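Local coordinates for phosphinothricin N-acetyltransferase (PDB 5DWM), which transfers the acetyl group of acetyl-CoA to the amino group of phosphinothricin, as a member of the GNAT acyltransferase family, at the interface of chains A and B. Sequence-based numbering; all coordinates share one arbitrary frame. Chains: chain A/B, Phosphinothricin N-acetyltransferase.

Contact 1: the interface of chains A and B. Residues chain A 85, 88-89, 123-124, 176, 179, 181; chain B 155-158, 163.
An outer flank of the two-fold symmetric interface between two GNAT-fold subunits, this patch joins the hairpin of strands 156-159 and 162-172 of chain B to the 3-10 helix 84-86, the starts of strands 89-96 and 124-129, and the C-terminal segment of chain A, and so helps hold the deposited dimer together; whether that dimer is the form in solution the structure alone does not show. B:Trp163 drives its indole into chain A, with CG anti to its own carbonyl carbon (chi1 -77°). Its NE1 donates to the backbone carbonyl A:Thr179 O at 2.8 Å, nearly straight and close to the ring plane, although the donor stands above the carbonyl plane. A:Arg123 NH1 shares this acceptor at 3.0 Å and also bonds A:Gly176 O, a pairing that probably helps hold the C-terminal segment in place for the indole. The far rim of the indole meets aliphatic groups: CH2 lies 3.7 Å from A:Arg123 CG, and A:Trp88 CB sits at its edge. One indole face is covered by B:Phe158 CD1, centred over the ring. A:Pro181 wedges between aromatic groups, its CD lying over the B:Phe158 face, 3.6 Å from the ring centroid, while its CB covers a face of A:Trp88 near the rim. Beside them, B:Phe158 N donates to a lone pair of A:Ala85 O in the carbonyl plane (3.1 Å). Water 1 links A:Ala85 O and A:Trp88 N to B:Ser156 O, and water 2 joins A:Gln124 OE1 to B:Gly155 O.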
ATOM      1  N   ALA A  85      -8.599   3.187 -10.535  1.00 14.19           N
ATOM      2  CA  ALA A  85      -8.030   4.532 -10.601  1.00 14.11           C
ATOM      3  C   ALA A  85      -6.517   4.533 -10.400  1.00 12.97           C
ATOM      4  O   ALA A  85      -5.856   5.491 -10.811  1.00 14.67           O
ATOM      5  CB  ALA A  85      -8.707   5.467  -9.593  1.00 13.73           C
ATOM      6  N   TRP A  88      -2.372   3.790 -13.402  1.00 14.08           N
ATOM      7  CA  TRP A  88      -1.219   4.501 -13.940  1.00 14.66           C
ATOM      8  C   TRP A  88      -0.075   4.609 -12.935  1.00 14.23           C
ATOM      9  O   TRP A  88       0.904   5.312 -13.199  1.00 14.46           O
ATOM     10  CB  TRP A  88      -1.631   5.884 -14.458  1.00 16.38           C
ATOM     11  CG  TRP A  88      -2.576   5.839 -15.638  1.00 17.50           C
ATOM     12  CD1 TRP A  88      -2.239   5.896 -16.961  1.00 18.90           C
ATOM     13  CD2 TRP A  88      -4.007   5.738 -15.595  1.00 17.91           C
ATOM     14  NE1 TRP A  88      -3.371   5.839 -17.743  1.00 20.22           N
ATOM     15  CE2 TRP A  88      -4.468   5.735 -16.928  1.00 18.84           C
ATOM     16  CE3 TRP A  88      -4.944   5.642 -14.556  1.00 18.58           C
ATOM     17  CZ2 TRP A  88      -5.824   5.649 -17.252  1.00 20.19           C
ATOM     18  CZ3 TRP A  88      -6.295   5.552 -14.880  1.00 18.98           C
ATOM     19  CH2 TRP A  88      -6.720   5.554 -16.216  1.00 19.58           C
ATOM     20  N   LEU A  89      -0.177   3.921 -11.804  1.00 13.96           N
ATOM     21  CA  LEU A  89       0.801   3.956 -10.725  1.00 13.98           C
ATOM     22  C   LEU A  89       1.439   2.575 -10.629  1.00 13.51           C
ATOM     23  O   LEU A  89       0.731   1.573 -10.476  1.00 14.23           O
ATOM     24  CB  LEU A  89       0.099   4.319  -9.410  1.00 13.81           C
ATOM     25  CG  LEU A  89       0.954   4.222  -8.137  1.00 14.58           C
ATOM     26  CD1 LEU A  89       2.060   5.268  -8.182  1.00 15.59           C
ATOM     27  CD2 LEU A  89       0.068   4.386  -6.901  1.00 15.20           C
ATOM     28  N   ARG A 123       2.332   6.620 -15.302  1.00 16.35           N
ATOM     29  CA  ARG A 123       2.533   8.033 -15.012  1.00 16.43           C
ATOM     30  C   ARG A 123       3.302   8.297 -13.722  1.00 15.88           C
ATOM     31  O   ARG A 123       3.843   9.397 -13.560  1.00 16.71           O
ATOM     32  CB  ARG A 123       1.182   8.778 -14.977  1.00 17.91           C
ATOM     33  CG  ARG A 123       0.461   8.855 -16.323  1.00 17.69           C
ATOM     34  CD  ARG A 123       1.305   9.618 -17.332  1.00 18.66           C
ATOM     35  NE  ARG A 123       0.621   9.857 -18.603  1.00 20.83           N
ATOM     36  CZ  ARG A 123      -0.143  10.913 -18.845  1.00 22.26           C
ATOM     37  NH1 ARG A 123      -0.335  11.817 -17.893  1.00 21.98           N
ATOM     38  NH2 ARG A 123      -0.723  11.054 -20.031  1.00 24.44           N
ATOM     39  N   GLN A 124       3.356   7.336 -12.799  1.00 14.87           N
ATOM     40  CA  GLN A 124       4.133   7.486 -11.573  1.00 14.17           C
ATOM     41  C   GLN A 124       4.763   6.149 -11.225  1.00 13.88           C
ATOM     42  O   GLN A 124       4.129   5.100 -11.372  1.00 14.52           O
ATOM     43  CB  GLN A 124       3.247   7.912 -10.381  1.00 14.82           C
ATOM     44  CG  GLN A 124       2.434   9.171 -10.598  1.00 16.23           C
ATOM     45  CD  GLN A 124       3.246  10.459 -10.613  1.00 16.15           C
ATOM     46  OE1 GLN A 124       2.795  11.484 -11.157  1.00 18.65           O
ATOM     47  NE2 GLN A 124       4.427  10.430 -10.011  1.00 13.96           N
ATOM     48  N   GLY A 176       3.531  12.720 -15.859  1.00 21.58           N
ATOM     49  CA  GLY A 176       3.002  12.692 -14.504  1.00 19.80           C
ATOM     50  C   GLY A 176       1.513  12.985 -14.490  1.00 20.41           C
ATOM     51  O   GLY A 176       0.725  12.364 -15.213  1.00 20.01           O
ATOM     52  N   THR A 179      -0.835  16.116 -17.668  1.00 28.11           N
ATOM     53  CA  THR A 179      -1.690  15.944 -18.834  1.00 28.69           C
ATOM     54  C   THR A 179      -2.698  14.842 -18.543  1.00 26.72           C
ATOM     55  O   THR A 179      -2.467  13.977 -17.699  1.00 24.49           O
ATOM     56  CB  THR A 179      -0.881  15.514 -20.065  1.00 29.89           C
ATOM     57  OG1 THR A 179      -0.232  14.261 -19.790  1.00 30.21           O
ATOM     58  CG2 THR A 179       0.159  16.563 -20.422  1.00 31.42           C
ATOM     59  N   PRO A 181      -4.499  11.360 -18.945  1.00 26.96           N
ATOM     60  CA  PRO A 181      -3.942  10.076 -19.373  1.00 28.94           C
ATOM     61  C   PRO A 181      -4.655   9.550 -20.606  1.00 31.40           C
ATOM     62  O   PRO A 181      -5.739  10.004 -20.982  1.00 32.77           O
ATOM     63  CB  PRO A 181      -4.216   9.162 -18.174  1.00 29.04           C
ATOM     64  CG  PRO A 181      -5.456   9.716 -17.577  1.00 28.78           C
ATOM     65  CD  PRO A 181      -5.375  11.214 -17.768  1.00 26.68           C
TER
ATOM     66  N   GLY B 155      -0.709  12.354  -7.823  1.00 15.29           N
ATOM     67  CA  GLY B 155      -1.108  11.727  -9.070  1.00 15.39           C
ATOM     68  C   GLY B 155      -1.244  10.225  -8.982  1.00 15.21           C
ATOM     69  O   GLY B 155      -0.967   9.522  -9.963  1.00 16.81           O
ATOM     70  N   SER B 156      -1.668   9.711  -7.827  1.00 14.29           N
ATOM     71  CA  SER B 156      -1.812   8.279  -7.627  1.00 13.79           C
ATOM     72  C   SER B 156      -3.044   7.710  -8.322  1.00 13.56           C
ATOM     73  O   SER B 156      -3.080   6.508  -8.611  1.00 14.27           O
ATOM     74  CB  SER B 156      -1.916   7.997  -6.129  1.00 14.00           C
ATOM     75  OG  SER B 156      -3.082   8.632  -5.614  1.00 15.24           O
ATOM     76  N   GLY B 157      -4.040   8.537  -8.603  1.00 13.47           N
ATOM     77  CA  GLY B 157      -5.261   8.058  -9.221  1.00 14.00           C
ATOM     78  C   GLY B 157      -5.770   9.017 -10.275  1.00 14.41           C
ATOM     79  O   GLY B 157      -5.491  10.220 -10.246  1.00 14.53           O
ATOM     80  N   PHE B 158      -6.511   8.465 -11.227  1.00 13.66           N
ATOM     81  CA  PHE B 158      -7.267   9.280 -12.167  1.00 14.11           C
ATOM     82  C   PHE B 158      -8.697   8.766 -12.170  1.00 14.13           C
ATOM     83  O   PHE B 158      -8.935   7.596 -12.485  1.00 15.79           O
ATOM     84  CB  PHE B 158      -6.693   9.267 -13.588  1.00 15.63           C
ATOM     85  CG  PHE B 158      -7.328  10.304 -14.478  1.00 15.99           C
ATOM     86  CD1 PHE B 158      -6.803  11.588 -14.548  1.00 17.07           C
ATOM     87  CD2 PHE B 158      -8.478  10.017 -15.199  1.00 17.18           C
ATOM     88  CE1 PHE B 158      -7.399  12.553 -15.329  1.00 19.37           C
ATOM     89  CE2 PHE B 158      -9.074  10.980 -15.997  1.00 19.48           C
ATOM     90  CZ  PHE B 158      -8.526  12.249 -16.063  1.00 19.39           C
ATOM     91  N   TRP B 163      -6.793  14.080 -12.099  1.00 16.85           N
ATOM     92  CA  TRP B 163      -5.784  13.395 -11.317  1.00 15.84           C
ATOM     93  C   TRP B 163      -6.023  13.635  -9.831  1.00 16.04           C
ATOM     94  O   TRP B 163      -6.474  14.710  -9.419  1.00 17.33           O
ATOM     95  CB  TRP B 163      -4.398  13.902 -11.699  1.00 16.87           C
ATOM     96  CG  TRP B 163      -3.922  13.344 -13.002  1.00 17.72           C
ATOM     97  CD1 TRP B 163      -3.830  14.003 -14.204  1.00 18.67           C
ATOM     98  CD2 TRP B 163      -3.486  12.002 -13.245  1.00 17.22           C
ATOM     99  NE1 TRP B 163      -3.350  13.148 -15.173  1.00 18.60           N
ATOM    100  CE2 TRP B 163      -3.129  11.917 -14.608  1.00 18.09           C
ATOM    101  CE3 TRP B 163      -3.341  10.867 -12.435  1.00 16.33           C
ATOM    102  CZ2 TRP B 163      -2.658  10.742 -15.180  1.00 17.71           C
ATOM    103  CZ3 TRP B 163      -2.884   9.700 -13.008  1.00 17.22           C
ATOM    104  CH2 TRP B 163      -2.541   9.644 -14.369  1.00 17.47           C
TER
HETATM  105  O   HOH W   1      -3.153   5.815 -11.549  1.00 14.91           O
HETATM  106  O   HOH W   2       0.111  10.887 -12.262  1.00 15.61           O

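Contact 2: the interface of chains A and B. Residues chain A 80-81, 86, 91, 126, 128, 153, 168; chain B 80-81, 91, 126, 128, 153, 168.
Reciprocal arginine-glutamate salt bridges, with an aliphatic patch beside them, form this central part of the two-fold interface of the GNAT-fold subunits. A:Arg81 leaves the backbone with CG anti to its carbonyl carbon (chi1 -71°). Its CB lies over one face of A:Tyr86 near the rim, and CG rests on the A:Phe80 ring, 3.6 Å above its plane. From CG to NE the chain is extended, which carries the guanidinium across to chain B. NE meets water 3 at 2.7 Å, and this water also touches NH2 and reaches the backbone carbonyl B:Phe80 O. At the tip, A:Arg81 NH2 bonds B:Glu91 OE1 at 2.6 Å and NH1 bonds B:Glu91 OE2 at 3.0 Å. This is an end-on, two-nitrogen grip, and each carboxylate oxygen uses its syn lone pair. The guanidinium and carboxylate planes are 2° apart, nearly coplanar, so the paired bonds fix the rotation of both groups. The B:Glu91 chain, extended beyond CG, comes tip to tip with the arginine. A:Arg81 NH2 also lies 3.2 Å from B:Phe80 CD1, the ring turned 43° from the guanidinium, while A:Arg81 NH1 is 3.9 Å from B:Val128 CG1. B:Arg81 repeats the grip on A:Glu91. A:Arg81 NE and B:Arg81 NE are 6.0 Å apart, and the carboxylates probably offset the repulsion of these like charges. Nearby, A:Leu168 CD1 and B:Leu168 CD1 meet methyl to methyl at 3.3 Å, tighter than usual van der Waals contact, and the A:Ile153 side chain crosses that of B:Leu126 at about a right angle, CD1 touching CD2. A:Phe80 and A:Arg81 lie in the loop between strands 70-79 and 89-96, facing B:Glu91 on strand 89-96 and B:Val128 on strand 124-129, and chain B mirrors this, with strands 124-129, 148-153 and 162-172 supplying the aliphatic patch.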
ATOM      1  N   PHE A  80       1.018  -0.798  -6.977  1.00 15.22           N
ATOM      2  CA  PHE A  80       0.909  -0.412  -5.571  1.00 15.29           C
ATOM      3  C   PHE A  80      -0.379  -0.965  -4.973  1.00 14.62           C
ATOM      4  O   PHE A  80      -0.356  -1.682  -3.961  1.00 16.21           O
ATOM      5  CB  PHE A  80       0.963   1.115  -5.445  1.00 15.69           C
ATOM      6  CG  PHE A  80       0.569   1.631  -4.092  1.00 17.24           C
ATOM      7  CD1 PHE A  80       1.360   1.394  -2.986  1.00 18.90           C
ATOM      8  CD2 PHE A  80      -0.611   2.352  -3.927  1.00 17.93           C
ATOM      9  CE1 PHE A  80       0.981   1.870  -1.727  1.00 21.24           C
ATOM     10  CE2 PHE A  80      -0.996   2.828  -2.684  1.00 20.20           C
ATOM     11  CZ  PHE A  80      -0.199   2.587  -1.580  1.00 21.92           C
ATOM     12  N   ARG A  81      -1.508  -0.643  -5.602  1.00 15.01           N
ATOM     13  CA  ARG A  81      -2.819  -1.200  -5.302  1.00 14.63           C
ATOM     14  C   ARG A  81      -3.554  -1.412  -6.622  1.00 15.53           C
ATOM     15  O   ARG A  81      -3.229  -0.790  -7.636  1.00 16.81           O
ATOM     16  CB  ARG A  81      -3.593  -0.273  -4.358  1.00 16.13           C
ATOM     17  CG  ARG A  81      -2.986  -0.297  -2.974  1.00 17.88           C
ATOM     18  CD  ARG A  81      -3.770   0.458  -1.932  1.00 19.44           C
ATOM     19  NE  ARG A  81      -3.273   0.077  -0.616  1.00 20.37           N
ATOM     20  CZ  ARG A  81      -3.814   0.455   0.535  1.00 19.48           C
ATOM     21  NH1 ARG A  81      -4.872   1.252   0.537  1.00 20.09           N
ATOM     22  NH2 ARG A  81      -3.286   0.041   1.681  1.00 23.22           N
ATOM     23  N   TYR A  86      -5.955   3.480  -9.793  1.00 13.20           N
ATOM     24  CA  TYR A  86      -4.519   3.350  -9.549  1.00 13.16           C
ATOM     25  C   TYR A  86      -3.738   2.810 -10.750  1.00 12.96           C
ATOM     26  O   TYR A  86      -2.525   2.599 -10.627  1.00 14.45           O
ATOM     27  CB  TYR A  86      -4.268   2.369  -8.398  1.00 14.22           C
ATOM     28  CG  TYR A  86      -4.502   2.857  -6.979  1.00 14.00           C
ATOM     29  CD1 TYR A  86      -3.724   3.872  -6.428  1.00 14.27           C
ATOM     30  CD2 TYR A  86      -5.452   2.247  -6.160  1.00 14.70           C
ATOM     31  CE1 TYR A  86      -3.902   4.283  -5.109  1.00 14.91           C
ATOM     32  CE2 TYR A  86      -5.636   2.655  -4.840  1.00 15.01           C
ATOM     33  CZ  TYR A  86      -4.860   3.672  -4.319  1.00 15.06           C
ATOM     34  OH  TYR A  86      -5.039   4.061  -2.999  1.00 18.60           O
ATOM     35  N   GLU A  91       4.885   0.301  -8.826  1.00 14.14           N
ATOM     36  CA  GLU A  91       5.815   0.263  -7.705  1.00 14.52           C
ATOM     37  C   GLU A  91       7.041  -0.549  -8.104  1.00 15.73           C
ATOM     38  O   GLU A  91       6.908  -1.592  -8.750  1.00 16.90           O
ATOM     39  CB  GLU A  91       5.132  -0.390  -6.493  1.00 16.82           C
ATOM     40  CG  GLU A  91       6.011  -0.462  -5.249  1.00 18.84           C
ATOM     41  CD  GLU A  91       5.295  -1.092  -4.070  1.00 20.63           C
ATOM     42  OE1 GLU A  91       4.052  -1.014  -4.015  1.00 24.70           O
ATOM     43  OE2 GLU A  91       5.980  -1.659  -3.202  1.00 21.05           O
ATOM     44  N   LEU A 126       6.523   4.354  -7.902  1.00 14.82           N
ATOM     45  CA  LEU A 126       6.583   4.529  -6.455  1.00 14.12           C
ATOM     46  C   LEU A 126       7.579   3.548  -5.848  1.00 13.77           C
ATOM     47  O   LEU A 126       7.564   2.362  -6.184  1.00 15.62           O
ATOM     48  CB  LEU A 126       5.199   4.264  -5.854  1.00 14.72           C
ATOM     49  CG  LEU A 126       5.036   4.432  -4.339  1.00 15.15           C
ATOM     50  CD1 LEU A 126       5.060   5.905  -3.958  1.00 15.72           C
ATOM     51  CD2 LEU A 126       3.744   3.778  -3.851  1.00 16.10           C
ATOM     52  N   VAL A 128       8.541   1.953  -2.175  1.00 15.12           N
ATOM     53  CA  VAL A 128       8.076   1.751  -0.807  1.00 14.61           C
ATOM     54  C   VAL A 128       9.250   1.112  -0.078  1.00 15.03           C
ATOM     55  O   VAL A 128       9.448  -0.105  -0.144  1.00 17.37           O
ATOM     56  CB  VAL A 128       6.830   0.846  -0.788  1.00 15.36           C
ATOM     57  CG1 VAL A 128       6.330   0.648   0.645  1.00 15.35           C
ATOM     58  CG2 VAL A 128       5.727   1.452  -1.630  1.00 16.35           C
ATOM     59  N   ILE A 153       5.999   6.526   6.732  1.00 15.15           N
ATOM     60  CA  ILE A 153       5.089   5.919   7.700  1.00 13.92           C
ATOM     61  C   ILE A 153       5.963   5.420   8.842  1.00 13.23           C
ATOM     62  O   ILE A 153       6.696   4.442   8.689  1.00 14.14           O
ATOM     63  CB  ILE A 153       4.265   4.771   7.101  1.00 13.46           C
ATOM     64  CG1 ILE A 153       3.537   5.197   5.829  1.00 14.93           C
ATOM     65  CG2 ILE A 153       3.282   4.223   8.147  1.00 14.21           C
ATOM     66  CD1 ILE A 153       2.899   4.012   5.091  1.00 14.62           C
ATOM     67  N   LEU A 168       8.591   6.565   1.548  1.00 13.84           N
ATOM     68  CA  LEU A 168       7.950   6.559   0.238  1.00 14.70           C
ATOM     69  C   LEU A 168       8.596   7.602  -0.667  1.00 15.75           C
ATOM     70  O   LEU A 168       8.849   8.734  -0.239  1.00 15.56           O
ATOM     71  CB  LEU A 168       6.455   6.867   0.361  1.00 17.09           C
ATOM     72  CG  LEU A 168       5.698   5.965   1.330  1.00 20.77           C
ATOM     73  CD1 LEU A 168       4.383   6.608   1.628  1.00 25.54           C
ATOM     74  CD2 LEU A 168       5.488   4.607   0.716  1.00 25.07           C
TER
ATOM     75  N   PHE B  80      -2.746  -2.698   6.031  1.00 12.92           N
ATOM     76  CA  PHE B  80      -2.149  -1.941   4.940  1.00 12.67           C
ATOM     77  C   PHE B  80      -1.461  -2.883   3.953  1.00 12.99           C
ATOM     78  O   PHE B  80      -1.754  -2.867   2.749  1.00 15.45           O
ATOM     79  CB  PHE B  80      -1.148  -0.936   5.515  1.00 14.98           C
ATOM     80  CG  PHE B  80      -0.249  -0.315   4.480  1.00 14.99           C
ATOM     81  CD1 PHE B  80      -0.757   0.574   3.551  1.00 16.57           C
ATOM     82  CD2 PHE B  80       1.105  -0.621   4.450  1.00 17.23           C
ATOM     83  CE1 PHE B  80       0.067   1.149   2.605  1.00 18.63           C
ATOM     84  CE2 PHE B  80       1.937  -0.054   3.502  1.00 19.48           C
ATOM     85  CZ  PHE B  80       1.421   0.830   2.575  1.00 20.44           C
ATOM     86  N   ARG B  81      -0.545  -3.718   4.459  1.00 13.74           N
ATOM     87  CA  ARG B  81       0.105  -4.792   3.718  1.00 15.53           C
ATOM     88  C   ARG B  81       0.235  -5.998   4.643  1.00 15.80           C
ATOM     89  O   ARG B  81       0.185  -5.867   5.866  1.00 15.92           O
ATOM     90  CB  ARG B  81       1.459  -4.341   3.157  1.00 16.94           C
ATOM     91  CG  ARG B  81       1.268  -3.371   2.008  1.00 18.38           C
ATOM     92  CD  ARG B  81       2.530  -2.977   1.308  1.00 22.22           C
ATOM     93  NE  ARG B  81       2.174  -2.258   0.093  1.00 22.52           N
ATOM     94  CZ  ARG B  81       3.024  -1.936  -0.875  1.00 22.72           C
ATOM     95  NH1 ARG B  81       4.304  -2.260  -0.781  1.00 23.28           N
ATOM     96  NH2 ARG B  81       2.584  -1.286  -1.937  1.00 26.07           N
ATOM     97  N   GLU B  91      -5.096  -0.202   8.835  1.00 12.40           N
ATOM     98  CA  GLU B  91      -5.575   0.886   7.995  1.00 11.77           C
ATOM     99  C   GLU B  91      -7.072   1.053   8.210  1.00 11.29           C
ATOM    100  O   GLU B  91      -7.803   0.058   8.292  1.00 12.67           O
ATOM    101  CB  GLU B  91      -5.317   0.544   6.528  1.00 14.25           C
ATOM    102  CG  GLU B  91      -5.885   1.540   5.548  1.00 15.98           C
ATOM    103  CD  GLU B  91      -5.510   1.231   4.111  1.00 18.81           C
ATOM    104  OE1 GLU B  91      -4.554   0.461   3.886  1.00 22.31           O
ATOM    105  OE2 GLU B  91      -6.167   1.781   3.209  1.00 18.48           O
ATOM    106  N   LEU B 126      -3.382   3.714  10.097  1.00 12.53           N
ATOM    107  CA  LEU B 126      -3.025   4.483   8.911  1.00 11.62           C
ATOM    108  C   LEU B 126      -4.283   4.830   8.121  1.00 12.02           C
ATOM    109  O   LEU B 126      -5.132   3.963   7.881  1.00 13.65           O
ATOM    110  CB  LEU B 126      -2.114   3.638   8.018  1.00 12.17           C
ATOM    111  CG  LEU B 126      -1.644   4.231   6.688  1.00 13.67           C
ATOM    112  CD1 LEU B 126      -0.589   5.322   6.938  1.00 15.81           C
ATOM    113  CD2 LEU B 126      -1.062   3.143   5.780  1.00 14.35           C
ATOM    114  N   VAL B 128      -5.367   6.110   4.364  1.00 12.79           N
ATOM    115  CA  VAL B 128      -4.930   6.275   2.980  1.00 11.91           C
ATOM    116  C   VAL B 128      -6.081   6.988   2.281  1.00 12.03           C
ATOM    117  O   VAL B 128      -7.049   6.352   1.838  1.00 13.96           O
ATOM    118  CB  VAL B 128      -4.619   4.907   2.340  1.00 12.43           C
ATOM    119  CG1 VAL B 128      -4.154   5.065   0.886  1.00 14.93           C
ATOM    120  CG2 VAL B 128      -3.565   4.142   3.167  1.00 13.77           C
ATOM    121  N   ILE B 153       1.105  10.917  -1.953  1.00 15.46           N
ATOM    122  CA  ILE B 153       1.511  10.365  -3.244  1.00 15.17           C
ATOM    123  C   ILE B 153       0.759  11.163  -4.301  1.00 15.24           C
ATOM    124  O   ILE B 153      -0.465  11.031  -4.430  1.00 16.19           O
ATOM    125  CB  ILE B 153       1.197   8.868  -3.359  1.00 15.06           C
ATOM    126  CG1 ILE B 153       1.790   8.086  -2.185  1.00 16.25           C
ATOM    127  CG2 ILE B 153       1.697   8.309  -4.702  1.00 16.07           C
ATOM    128  CD1 ILE B 153       1.300   6.653  -2.099  1.00 17.27           C
ATOM    129  N   LEU B 168      -1.683  10.534   3.124  1.00 13.84           N
ATOM    130  CA  LEU B 168      -1.453   9.525   4.149  1.00 13.35           C
ATOM    131  C   LEU B 168      -1.370  10.187   5.515  1.00 13.29           C
ATOM    132  O   LEU B 168      -0.721  11.225   5.670  1.00 14.18           O
ATOM    133  CB  LEU B 168      -0.144   8.788   3.876  1.00 14.95           C
ATOM    134  CG  LEU B 168      -0.079   8.132   2.498  1.00 19.02           C
ATOM    135  CD1 LEU B 168       1.350   7.877   2.128  1.00 22.47           C
ATOM    136  CD2 LEU B 168      -0.868   6.851   2.500  1.00 22.04           C
TER
HETATM  137  O   HOH W   3      -1.402  -1.649   0.162  1.00 40.99           O

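The C-alpha centres of contact 1 and contact 2 are about 14 Å apart, and both belong to one continuous two-fold interface. They draw on the same elements: in chain A the 3-10 helix 84-86, strand 89-96 and strand 124-129, and in chain B strand 162-172, which bears B:Trp163 at one end and B:Leu168 further along. Contact 2 spans the two-fold and holds both copies of its salt bridges, whereas contact 1 has a twin with the chains exchanged. A charged and aliphatic centre is thus flanked by aromatic patches, a layout that would restrain rotation of one subunit against the other.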